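Local coordinates for glutamate racemase (Bacillus anthracis, PDB 2DWU), which belongs to the Asp/Glu/hydantoin racemase family, alpha/beta enzymes built on parallel sheets, and holds D-glutamic acid in a pocket, at residues 40-46 with 57-61; 60-64 with 265-269; 113-119 with 180-186; 78-82 with 124-130. The contacts are given in a common frame with arbitrary orientation. Where two conformers were deposited one is given. Residue numbers count along the deposited sequence, not the author numbering.

Contact 1. Residues 40-46 with 57-61; sequences DNERCPY and FVFEM. With DGL (D-glutamic acid), chain H.
Arg-43, Phe-57 and Tyr-46 account for most of the 345 Å² buried where the loop 40-46 meets the helical residues 57-61, and they illustrate how a cationic side chain can join a loop to a helix. The loop makes a short 3-10 turn at 41-42, with Arg-43 N bonded to Asp-40 O (2.9 Å), then extends through a cis peptide before Pro-45. The closest backbone approach is Asp-40 to Met-61, CA to CA 7.8 Å. Arg-43, chi1 m and chi2 t, lays its guanidinium flat on the Phe-57 ring (centres 3.7 Å apart, planes at 9°), a stacked cation-pi pair; its CD adds a CH-pi contact to the same ring. At the guanidinium edge Arg-43 NH1 and NH2 donate to Glu-60 OE1 (2.9 and 2.8 Å), while Arg-43 NE donates to Asp-40 OD2 (2.8 Å), giving a three-residue salt-bridge network. Tyr-46, chi1 m, donates its OH to the same Asp-40 OD2 (2.7 Å); that OH also lies 3.2 Å from Met-61 CE, and Tyr-46 CE1 packs on Phe-57 CD2 (3.7 Å). Asp-40 OD1 is held by Thr-242. The side chain of Tyr-46 thus packs against the helix while its backbone N donates to OE2 of D-glutamic acid at 2.8 Å, which makes this loop, with Cys-44 and Pro-45, one wall of the ligand pocket.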
# COMPACT_ATOMS: atom_id res chain seq x y z
N ASP B 40 -6.58 17.50 19.52
CA ASP B 40 -7.45 17.94 20.63
C ASP B 40 -6.85 17.61 21.99
O ASP B 40 -7.50 16.97 22.84
CB ASP B 40 -8.82 17.28 20.47
CG ASP B 40 -9.91 17.89 21.36
OD1 ASP B 40 -9.70 18.98 21.92
OD2 ASP B 40 -11.00 17.25 21.48
N ASN B 41 -5.63 18.08 22.24
CA ASN B 41 -4.96 17.74 23.48
C ASN B 41 -5.74 18.05 24.76
O ASN B 41 -5.60 17.33 25.76
CB ASN B 41 -3.60 18.43 23.55
CG ASN B 41 -2.68 17.96 22.46
OD1 ASN B 41 -2.79 18.38 21.31
ND2 ASN B 41 -1.78 17.05 22.81
N GLU B 42 -6.55 19.10 24.74
CA GLU B 42 -7.32 19.42 25.94
C GLU B 42 -8.28 18.30 26.36
O GLU B 42 -8.61 18.18 27.55
CB GLU B 42 -8.10 20.72 25.72
CG GLU B 42 -8.85 21.19 26.96
CD GLU B 42 -9.24 22.66 26.88
OE1 GLU B 42 -8.46 23.52 27.34
OE2 GLU B 42 -10.34 22.95 26.34
N ARG B 43 -8.70 17.46 25.42
CA ARG B 43 -9.62 16.38 25.74
C ARG B 43 -9.04 14.97 25.52
O ARG B 43 -9.76 13.97 25.52
CB ARG B 43 -10.92 16.56 24.97
CG ARG B 43 -11.61 17.90 25.34
CD ARG B 43 -12.99 18.07 24.70
NE ARG B 43 -12.90 18.18 23.24
CZ ARG B 43 -13.81 18.78 22.47
NH1 ARG B 43 -14.88 19.34 23.01
NH2 ARG B 43 -13.64 18.81 21.15
N CYS B 44 -7.73 14.91 25.34
CA CYS B 44 -7.01 13.64 25.16
C CYS B 44 -6.90 13.08 26.59
O CYS B 44 -6.67 13.84 27.54
CB CYS B 44 -5.62 13.94 24.59
SG CYS B 44 -4.64 12.51 24.12
N PRO B 45 -7.04 11.75 26.78
CA PRO B 45 -7.29 10.70 25.78
C PRO B 45 -8.73 10.43 25.37
O PRO B 45 -9.67 10.63 26.15
CB PRO B 45 -6.66 9.47 26.44
CG PRO B 45 -7.05 9.67 27.88
CD PRO B 45 -6.77 11.15 28.10
N TYR B 46 -8.89 9.96 24.13
CA TYR B 46 -10.18 9.55 23.61
C TYR B 46 -10.40 8.07 23.88
O TYR B 46 -11.54 7.59 23.90
CB TYR B 46 -10.20 9.74 22.10
CG TYR B 46 -10.39 11.16 21.63
CD1 TYR B 46 -10.38 12.26 22.51
CD2 TYR B 46 -10.61 11.39 20.28
CE1 TYR B 46 -10.61 13.56 22.03
CE2 TYR B 46 -10.83 12.67 19.80
CZ TYR B 46 -10.84 13.74 20.66
OH TYR B 46 -11.11 14.96 20.09
N PHE B 57 -16.68 15.24 19.45
CA PHE B 57 -15.40 15.96 19.43
C PHE B 57 -14.76 15.96 18.04
O PHE B 57 -14.11 16.94 17.64
CB PHE B 57 -14.38 15.32 20.39
CG PHE B 57 -14.79 15.34 21.84
CD1 PHE B 57 -15.85 16.12 22.29
CD2 PHE B 57 -14.05 14.61 22.76
CE1 PHE B 57 -16.17 16.18 23.65
CE2 PHE B 57 -14.36 14.66 24.13
CZ PHE B 57 -15.43 15.45 24.56
N VAL B 58 -14.86 14.84 17.33
CA VAL B 58 -14.28 14.74 16.00
C VAL B 58 -15.01 15.69 15.06
O VAL B 58 -14.38 16.38 14.25
CB VAL B 58 -14.36 13.29 15.49
CG1 VAL B 58 -14.03 13.24 13.98
CG2 VAL B 58 -13.36 12.41 16.29
N PHE B 59 -16.33 15.74 15.16
CA PHE B 59 -17.05 16.66 14.29
C PHE B 59 -16.72 18.12 14.59
O PHE B 59 -16.78 18.96 13.69
CB PHE B 59 -18.55 16.39 14.33
CG PHE B 59 -18.98 15.36 13.32
CD1 PHE B 59 -19.15 14.02 13.69
CD2 PHE B 59 -19.13 15.70 11.98
CE1 PHE B 59 -19.45 13.04 12.75
CE2 PHE B 59 -19.43 14.73 11.02
CZ PHE B 59 -19.59 13.40 11.40
N GLU B 60 -16.37 18.43 15.83
CA GLU B 60 -15.96 19.79 16.19
C GLU B 60 -14.61 20.07 15.50
O GLU B 60 -14.38 21.17 15.02
CB GLU B 60 -15.80 19.94 17.71
CG GLU B 60 -17.09 19.80 18.47
CD GLU B 60 -16.98 20.23 19.92
OE1 GLU B 60 -15.85 20.35 20.44
OE2 GLU B 60 -18.05 20.45 20.55
N MET B 61 -13.72 19.09 15.45
CA MET B 61 -12.44 19.31 14.77
C MET B 61 -12.65 19.46 13.27
O MET B 61 -11.94 20.22 12.62
CB MET B 61 -11.44 18.16 15.05
CG MET B 61 -10.84 18.21 16.44
SD MET B 61 -9.50 17.06 16.70
CE MET B 61 -10.40 15.51 17.01
N DGL H . -4.56 8.87 19.29
CA DGL H . -5.17 7.75 20.08
C DGL H . -5.31 6.54 19.23
O DGL H . -6.04 5.61 19.53
CB DGL H . -4.29 7.43 21.31
CG DGL H . -4.57 8.51 22.38
CD DGL H . -5.95 8.58 22.89
OE1 DGL H . -6.45 7.73 23.63
OE2 DGL H . -6.65 9.62 22.50
OXT DGL H . -4.62 6.51 18.12

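Contact 2. Residues 60-64 with 265-269; sequences EMVEF and VDLPV. With K (potassium ion), chain G.
Phe-64, with chi1 t and chi2 74°, overlaps three aliphatic side chains of the chain's C-terminal tail. Its CD1 lies 3.7 Å from Val-265 CG2, its CB 4.0 Å from Leu-267 CD2 and 3.7 Å from Val-269 CG2, the last methyl sitting near the plane of the ring. One turn earlier, Met-61 CG meets Leu-267 CD1 at 3.6 Å. Residues 60-64 are regular helix, whereas 265-269 are extended and irregular, with a cis peptide before Pro-268; CA atoms come closest at Glu-60 and Pro-268 (5.5 Å) and at Phe-64 and Val-269 (6.1 Å). Polar linkage across the interface runs through water 1, which donates to Glu-60 O (2.8 Å) and accepts from Val-269 N (2.9 Å). The Glu-60 carboxylate forms a salt bridge with Arg-43, and Glu-60 OE1 lies 3.7 Å from Leu-267 CB. On the other side of the tail, Val-265 O (3.0 Å) and Asp-266 OD2 (2.8 Å) bind the potassium ion, with Thr-242 O and waters 2 and 3 as further ligands. The tail leaves strand 262-264 and packs along helix 51-65, whose Met-61 and Phe-64 also touch Ile-38 of strand 35-39, while Phe-64 meets Phe-240 of strand 238-241 edge-to-face.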
# COMPACT_ATOMS: atom_id res chain seq x y z
N GLU B 60 -16.37 18.43 15.83
CA GLU B 60 -15.96 19.79 16.19
C GLU B 60 -14.61 20.07 15.50
O GLU B 60 -14.38 21.17 15.02
CB GLU B 60 -15.80 19.94 17.71
CG GLU B 60 -17.09 19.80 18.47
CD GLU B 60 -16.98 20.23 19.92
OE1 GLU B 60 -15.85 20.35 20.44
OE2 GLU B 60 -18.05 20.45 20.55
N MET B 61 -13.72 19.09 15.45
CA MET B 61 -12.44 19.31 14.77
C MET B 61 -12.65 19.46 13.27
O MET B 61 -11.94 20.22 12.62
CB MET B 61 -11.44 18.16 15.05
CG MET B 61 -10.84 18.21 16.44
SD MET B 61 -9.50 17.06 16.70
CE MET B 61 -10.40 15.51 17.01
N VAL B 62 -13.60 18.71 12.71
CA VAL B 62 -13.86 18.82 11.28
C VAL B 62 -14.37 20.23 10.95
O VAL B 62 -14.01 20.80 9.92
CB VAL B 62 -14.90 17.77 10.80
CG1 VAL B 62 -15.33 18.06 9.35
CG2 VAL B 62 -14.28 16.38 10.88
N GLU B 63 -15.19 20.80 11.84
CA GLU B 63 -15.70 22.15 11.62
C GLU B 63 -14.56 23.14 11.58
O GLU B 63 -14.59 24.10 10.80
CB GLU B 63 -16.70 22.55 12.72
CG GLU B 63 -18.08 21.95 12.52
CD GLU B 63 -18.63 22.23 11.12
OE1 GLU B 63 -18.81 23.42 10.78
OE2 GLU B 63 -18.86 21.26 10.36
N PHE B 64 -13.55 22.91 12.42
CA PHE B 64 -12.38 23.77 12.43
C PHE B 64 -11.62 23.63 11.11
O PHE B 64 -11.23 24.63 10.49
CB PHE B 64 -11.44 23.40 13.58
CG PHE B 64 -10.10 24.07 13.49
CD1 PHE B 64 -9.95 25.42 13.79
CD2 PHE B 64 -8.98 23.37 13.04
CE1 PHE B 64 -8.72 26.06 13.64
CE2 PHE B 64 -7.75 23.99 12.89
CZ PHE B 64 -7.61 25.35 13.19
N VAL B 265 -6.16 26.76 19.49
CA VAL B 265 -7.48 26.81 18.91
C VAL B 265 -8.48 26.42 19.99
O VAL B 265 -8.14 25.63 20.87
CB VAL B 265 -7.62 25.81 17.72
CG1 VAL B 265 -7.06 24.45 18.12
CG2 VAL B 265 -9.08 25.65 17.34
N ASP B 266 -9.67 26.99 19.93
CA ASP B 266 -10.74 26.67 20.86
C ASP B 266 -11.86 25.95 20.12
O ASP B 266 -12.31 26.41 19.07
CB ASP B 266 -11.36 27.94 21.49
CG ASP B 266 -10.52 28.52 22.59
OD1 ASP B 266 -10.87 29.60 23.10
OD2 ASP B 266 -9.52 27.91 22.99
N LEU B 267 -12.31 24.83 20.67
CA LEU B 267 -13.41 24.10 20.08
C LEU B 267 -14.53 24.15 21.10
O LEU B 267 -14.26 24.14 22.30
CB LEU B 267 -13.04 22.64 19.81
CG LEU B 267 -11.85 22.43 18.86
CD1 LEU B 267 -11.55 20.94 18.75
CD2 LEU B 267 -12.16 23.04 17.50
N PRO B 268 -15.79 24.26 20.65
CA PRO B 268 -16.24 24.34 19.26
C PRO B 268 -15.93 25.71 18.66
O PRO B 268 -15.85 26.71 19.38
CB PRO B 268 -17.74 24.07 19.37
CG PRO B 268 -18.09 24.64 20.71
CD PRO B 268 -16.95 24.16 21.57
N VAL B 269 -15.74 25.74 17.35
CA VAL B 269 -15.42 26.97 16.62
C VAL B 269 -16.52 28.02 16.73
O VAL B 269 -17.70 27.69 16.81
CB VAL B 269 -15.17 26.68 15.12
CG1 VAL B 269 -15.02 27.99 14.35
CG2 VAL B 269 -13.92 25.84 14.96
K K G . -8.67 25.32 23.77
O HOH W 1 -16.06 23.18 16.09
O HOH W 2 -10.98 23.73 22.87
O HOH W 3 -11.57 24.99 25.22

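Contact 3. Residues 113-119 with 180-186; sequences KGKIGVI and DIDTLIL
Two neighbouring strands of the four-stranded parallel sheet, 115-119 and 183-186, show how parallel pairing satisfies its backbone. Their axes approach to 4.5 Å at a signed crossing angle of -24°, in the register Gly-117 with Leu-184, Val-118 with Ile-185 and Ile-119 with Leu-186. Asp-182 N donates to Lys-115 O (3.1 Å), Gly-117 N to Thr-183 O (2.8 Å), Ile-185 N to Gly-117 O (2.9 Å) and Ile-119 N to Ile-185 O (3.2 Å). Both polar backbone atoms of Gly-117 are therefore paired here, and a CB on it would clash with Ile-181 CD1. The backbones of Ile-116 and Val-118 bond instead to strand 142-147: Ile-116 with Lys-142 and His-144, Val-118 with His-144 and His-146. On one sheet face Val-118 CG2 packs on Ile-185 CB (3.7 Å); on the opposite face Ile-119 CG2 meets Leu-184 CD1 (4.2 Å). At the strand entrances Asp-182, chi1 p, receives Lys-113 N at OD2 (2.9 Å) and Thr-183 OG1 at OD1 (2.9 Å), with Thr-111 OG1 and Lys-112 N as further partners. Lys-113 NZ forms a salt bridge to Asp-180 OD1 (2.9 Å). The chemistry thus divides along the strands: charge and side-chain capture of backbone amides at the solvent-facing start, then backbone pairing between apolar layers.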
# COMPACT_ATOMS: atom_id res chain seq x y z
N LYS B 113 0.38 -16.80 7.35
CA LYS B 113 -0.51 -17.76 8.03
C LYS B 113 -1.98 -17.34 8.14
O LYS B 113 -2.84 -18.16 8.49
CB LYS B 113 -0.00 -18.02 9.45
CG LYS B 113 1.48 -18.40 9.54
CD LYS B 113 1.91 -18.72 10.95
CE LYS B 113 1.39 -20.08 11.41
NZ LYS B 113 1.98 -20.47 12.73
N GLY B 114 -2.25 -16.07 7.87
CA GLY B 114 -3.60 -15.55 8.00
C GLY B 114 -4.01 -15.40 9.46
O GLY B 114 -5.17 -15.53 9.76
N LYS B 115 -3.05 -15.12 10.33
CA LYS B 115 -3.31 -14.97 11.77
C LYS B 115 -2.71 -13.64 12.15
O LYS B 115 -1.49 -13.49 12.18
CB LYS B 115 -2.63 -16.12 12.52
CG LYS B 115 -3.34 -17.48 12.26
CD LYS B 115 -2.65 -18.65 12.95
CE LYS B 115 -3.64 -19.86 13.11
NZ LYS B 115 -3.84 -20.70 11.93
N ILE B 116 -3.59 -12.71 12.49
CA ILE B 116 -3.20 -11.33 12.75
C ILE B 116 -3.55 -10.81 14.13
O ILE B 116 -4.64 -11.04 14.61
CB ILE B 116 -3.90 -10.47 11.69
CG1 ILE B 116 -3.44 -10.91 10.29
CG2 ILE B 116 -3.58 -8.99 11.89
CD1 ILE B 116 -4.35 -10.44 9.17
N GLY B 117 -2.59 -10.15 14.79
CA GLY B 117 -2.91 -9.56 16.07
C GLY B 117 -3.08 -8.05 15.88
O GLY B 117 -2.59 -7.49 14.91
N VAL B 118 -3.82 -7.40 16.77
CA VAL B 118 -3.90 -5.94 16.71
C VAL B 118 -4.10 -5.43 18.12
O VAL B 118 -4.86 -6.01 18.90
CB VAL B 118 -5.02 -5.40 15.80
CG1 VAL B 118 -6.39 -5.90 16.26
CG2 VAL B 118 -4.97 -3.86 15.81
N ILE B 119 -3.39 -4.36 18.44
CA ILE B 119 -3.43 -3.74 19.77
C ILE B 119 -3.84 -2.28 19.63
O ILE B 119 -3.58 -1.65 18.59
CB ILE B 119 -2.07 -3.83 20.51
CG1 ILE B 119 -0.91 -3.31 19.64
CG2 ILE B 119 -1.84 -5.31 20.91
CD1 ILE B 119 0.39 -3.14 20.42
N ASP B 180 -1.10 -17.57 18.37
CA ASP B 180 -0.38 -17.85 17.16
C ASP B 180 -0.70 -16.74 16.15
O ASP B 180 -1.80 -16.70 15.58
CB ASP B 180 -0.84 -19.21 16.64
CG ASP B 180 -0.14 -19.64 15.37
OD1 ASP B 180 0.79 -18.95 14.89
OD2 ASP B 180 -0.53 -20.71 14.83
N ILE B 181 0.22 -15.80 16.00
CA ILE B 181 0.07 -14.73 14.99
C ILE B 181 1.41 -14.55 14.28
O ILE B 181 2.45 -14.91 14.82
CB ILE B 181 -0.30 -13.35 15.63
CG1 ILE B 181 0.80 -12.90 16.61
CG2 ILE B 181 -1.64 -13.43 16.30
CD1 ILE B 181 0.59 -11.43 17.03
N ASP B 182 1.40 -14.02 13.06
CA ASP B 182 2.65 -13.74 12.39
C ASP B 182 2.70 -12.28 11.95
O ASP B 182 3.65 -11.85 11.31
CB ASP B 182 2.90 -14.68 11.18
CG ASP B 182 1.93 -14.46 10.02
OD1 ASP B 182 1.03 -13.60 10.10
OD2 ASP B 182 2.11 -15.18 9.00
N THR B 183 1.67 -11.52 12.34
CA THR B 183 1.54 -10.11 11.97
C THR B 183 0.88 -9.36 13.14
O THR B 183 -0.02 -9.90 13.77
CB THR B 183 0.64 -10.01 10.71
OG1 THR B 183 1.23 -10.78 9.64
CG2 THR B 183 0.47 -8.54 10.26
N LEU B 184 1.33 -8.14 13.44
CA LEU B 184 0.74 -7.35 14.52
C LEU B 184 0.53 -5.93 14.02
O LEU B 184 1.47 -5.28 13.57
CB LEU B 184 1.67 -7.29 15.75
CG LEU B 184 1.13 -6.31 16.81
CD1 LEU B 184 -0.03 -6.95 17.53
CD2 LEU B 184 2.24 -5.90 17.79
N ILE B 185 -0.71 -5.46 14.09
CA ILE B 185 -1.02 -4.10 13.68
C ILE B 185 -0.92 -3.17 14.90
O ILE B 185 -1.55 -3.43 15.94
CB ILE B 185 -2.44 -4.00 13.11
CG1 ILE B 185 -2.56 -4.88 11.86
CG2 ILE B 185 -2.77 -2.50 12.79
CD1 ILE B 185 -4.02 -5.04 11.37
N LEU B 186 -0.10 -2.12 14.79
CA LEU B 186 -0.01 -1.13 15.87
C LEU B 186 -1.20 -0.19 15.68
O LEU B 186 -1.10 0.85 15.00
CB LEU B 186 1.30 -0.36 15.75
CG LEU B 186 2.58 -1.18 15.80
CD1 LEU B 186 3.81 -0.23 15.79
CD2 LEU B 186 2.59 -2.04 17.07

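Contact 4. Residues 78-82 with 124-130; sequences NTAAA and TIQSNMY. With DGL (D-glutamic acid), chain H.
The site for the alpha-carboxylate (O and OXT) of D-glutamic acid lies at the start of helix 78-91, a common way to hold an anion, with amides that have no helical acceptor in the first turn, and this contact packs that helix start on residues 124-130. Asn-78 N and ND2 donate to ligand OXT at 3.1 and 3.2 Å; Thr-79 N and OG1 donate to ligand O at 3.2 and 2.6 Å. Asn-78 and Thr-79 both take chi1 m. Behind the site the closest backbone approach is Thr-79 to Thr-124, CA to CA 4.8 Å, and Thr-124 OG1 lies 3.2 Å from Thr-79 CA. Thr-121 OG1 is hydrogen-bonded to both segments, to Thr-79 OG1 and to Thr-124 N. One turn along, Ala-82, the most covered residue of its segment, sets its CB 3.4 Å from Ser-127 OG and 4.0 Å from Thr-124 CA, while Ala-82 O meets Met-129 CE at 3.4 Å. Segment 124-130 changes helix at Asn-128, whose phi/psi of 60/22° is left-handed. At the break Ser-127 OG, chi1 p, accepts from Met-129 N (3.0 Å), an ST turn, and also donates to Thr-124 O (2.7 Å). Asn-78 OD1 is hydrogen-bonded to Ser-211 OG, and Tyr-130 brings its OH to 2.9 Å from the same Asn-78 OD1, near the plane of the tyrosine ring.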
# COMPACT_ATOMS: atom_id res chain seq x y z
N ASN B 78 -6.65 6.33 15.81
CA ASN B 78 -7.34 5.06 15.63
C ASN B 78 -8.64 5.03 16.42
O ASN B 78 -9.63 4.45 15.95
CB ASN B 78 -6.43 3.88 16.06
CG ASN B 78 -5.16 3.79 15.21
OD1 ASN B 78 -5.00 2.89 14.33
ND2 ASN B 78 -4.24 4.68 15.47
N THR B 79 -8.65 5.63 17.62
CA THR B 79 -9.86 5.67 18.46
C THR B 79 -10.96 6.49 17.78
O THR B 79 -12.13 6.09 17.73
CB THR B 79 -9.53 6.30 19.84
OG1 THR B 79 -8.50 5.53 20.46
CG2 THR B 79 -10.77 6.32 20.73
N ALA B 80 -10.55 7.63 17.22
CA ALA B 80 -11.47 8.51 16.53
C ALA B 80 -11.98 7.83 15.27
O ALA B 80 -13.19 7.91 14.95
CB ALA B 80 -10.75 9.84 16.19
N ALA B 81 -11.10 7.13 14.55
CA ALA B 81 -11.54 6.45 13.34
C ALA B 81 -12.55 5.35 13.66
O ALA B 81 -13.56 5.20 12.96
CB ALA B 81 -10.36 5.87 12.57
N ALA B 82 -12.28 4.59 14.72
CA ALA B 82 -13.19 3.52 15.10
C ALA B 82 -14.57 4.07 15.41
O ALA B 82 -15.59 3.46 15.06
CB ALA B 82 -12.62 2.77 16.32
N THR B 124 -10.84 1.58 20.57
CA THR B 124 -10.52 0.99 19.27
C THR B 124 -10.83 -0.49 19.25
O THR B 124 -11.48 -0.99 18.32
CB THR B 124 -9.06 1.21 18.93
OG1 THR B 124 -8.83 2.61 18.79
CG2 THR B 124 -8.68 0.50 17.63
N ILE B 125 -10.40 -1.20 20.28
CA ILE B 125 -10.63 -2.63 20.32
C ILE B 125 -12.11 -2.99 20.52
O ILE B 125 -12.63 -3.89 19.85
CB ILE B 125 -9.75 -3.28 21.40
CG1 ILE B 125 -8.27 -2.99 21.08
CG2 ILE B 125 -10.00 -4.79 21.43
CD1 ILE B 125 -7.82 -3.49 19.65
N GLN B 126 -12.80 -2.28 21.42
CA GLN B 126 -14.21 -2.59 21.63
C GLN B 126 -15.10 -2.36 20.42
O GLN B 126 -16.16 -2.99 20.30
CB GLN B 126 -14.73 -1.83 22.85
CG GLN B 126 -14.07 -2.31 24.15
CD GLN B 126 -14.31 -3.80 24.42
OE1 GLN B 126 -13.45 -4.65 24.15
NE2 GLN B 126 -15.50 -4.11 24.95
N SER B 127 -14.68 -1.49 19.50
CA SER B 127 -15.47 -1.22 18.29
C SER B 127 -15.47 -2.42 17.35
O SER B 127 -16.37 -2.56 16.53
CB SER B 127 -14.86 -0.04 17.53
OG SER B 127 -13.70 -0.43 16.82
N ASN B 128 -14.44 -3.26 17.51
CA ASN B 128 -14.17 -4.43 16.69
C ASN B 128 -13.98 -4.07 15.22
O ASN B 128 -14.15 -4.90 14.33
CB ASN B 128 -15.28 -5.49 16.82
CG ASN B 128 -14.74 -6.89 16.56
OD1 ASN B 128 -13.62 -7.23 16.99
ND2 ASN B 128 -15.53 -7.72 15.89
N MET B 129 -13.63 -2.81 14.95
CA MET B 129 -13.47 -2.39 13.56
C MET B 129 -12.34 -3.12 12.83
O MET B 129 -12.43 -3.35 11.62
CB MET B 129 -13.25 -0.87 13.45
CG MET B 129 -13.12 -0.40 12.00
SD MET B 129 -13.15 1.38 11.77
CE MET B 129 -14.78 1.67 12.30
N TYR B 130 -11.27 -3.47 13.55
CA TYR B 130 -10.18 -4.18 12.89
C TYR B 130 -10.62 -5.54 12.41
O TYR B 130 -10.37 -5.88 11.26
CB TYR B 130 -8.96 -4.30 13.81
CG TYR B 130 -8.05 -3.10 13.68
CD1 TYR B 130 -7.22 -2.96 12.58
CD2 TYR B 130 -8.04 -2.11 14.67
CE1 TYR B 130 -6.37 -1.83 12.45
CE2 TYR B 130 -7.21 -1.00 14.55
CZ TYR B 130 -6.39 -0.86 13.46
OH TYR B 130 -5.59 0.26 13.38
N DGL H . -4.56 8.87 19.29
CA DGL H . -5.17 7.75 20.08
C DGL H . -5.31 6.54 19.23
O DGL H . -6.04 5.61 19.53
CB DGL H . -4.29 7.43 21.31
CG DGL H . -4.57 8.51 22.38
CD DGL H . -5.95 8.58 22.89
OE1 DGL H . -6.45 7.73 23.63
OE2 DGL H . -6.65 9.62 22.50
OXT DGL H . -4.62 6.51 18.12

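In the fold
The D-glutamic acid ties contacts 1 and 4 together from two sides: the loop 40-46 meets one of its carboxylates and the helix start at 78-82 the other. The centres of the two contacts are 16 Å apart, and Tyr-46 O touches Thr-79 CG2 at 3.5 Å. Contacts 1 and 2 share Glu-60 and Met-61 on helix 51-65, their centres 9 Å apart, so the pocket loop and the potassium-binding tail pack on one helix. Contact 3 lies in the four-stranded parallel sheet, across the chain's centre from both, its centre about 36 Å from that of contact 2. Contact 4 links it to the pocket: Tyr-130 CE1 packs on Ile-185 CG2 at 3.7 Å, and strand 115-120 leads into helix 122-127.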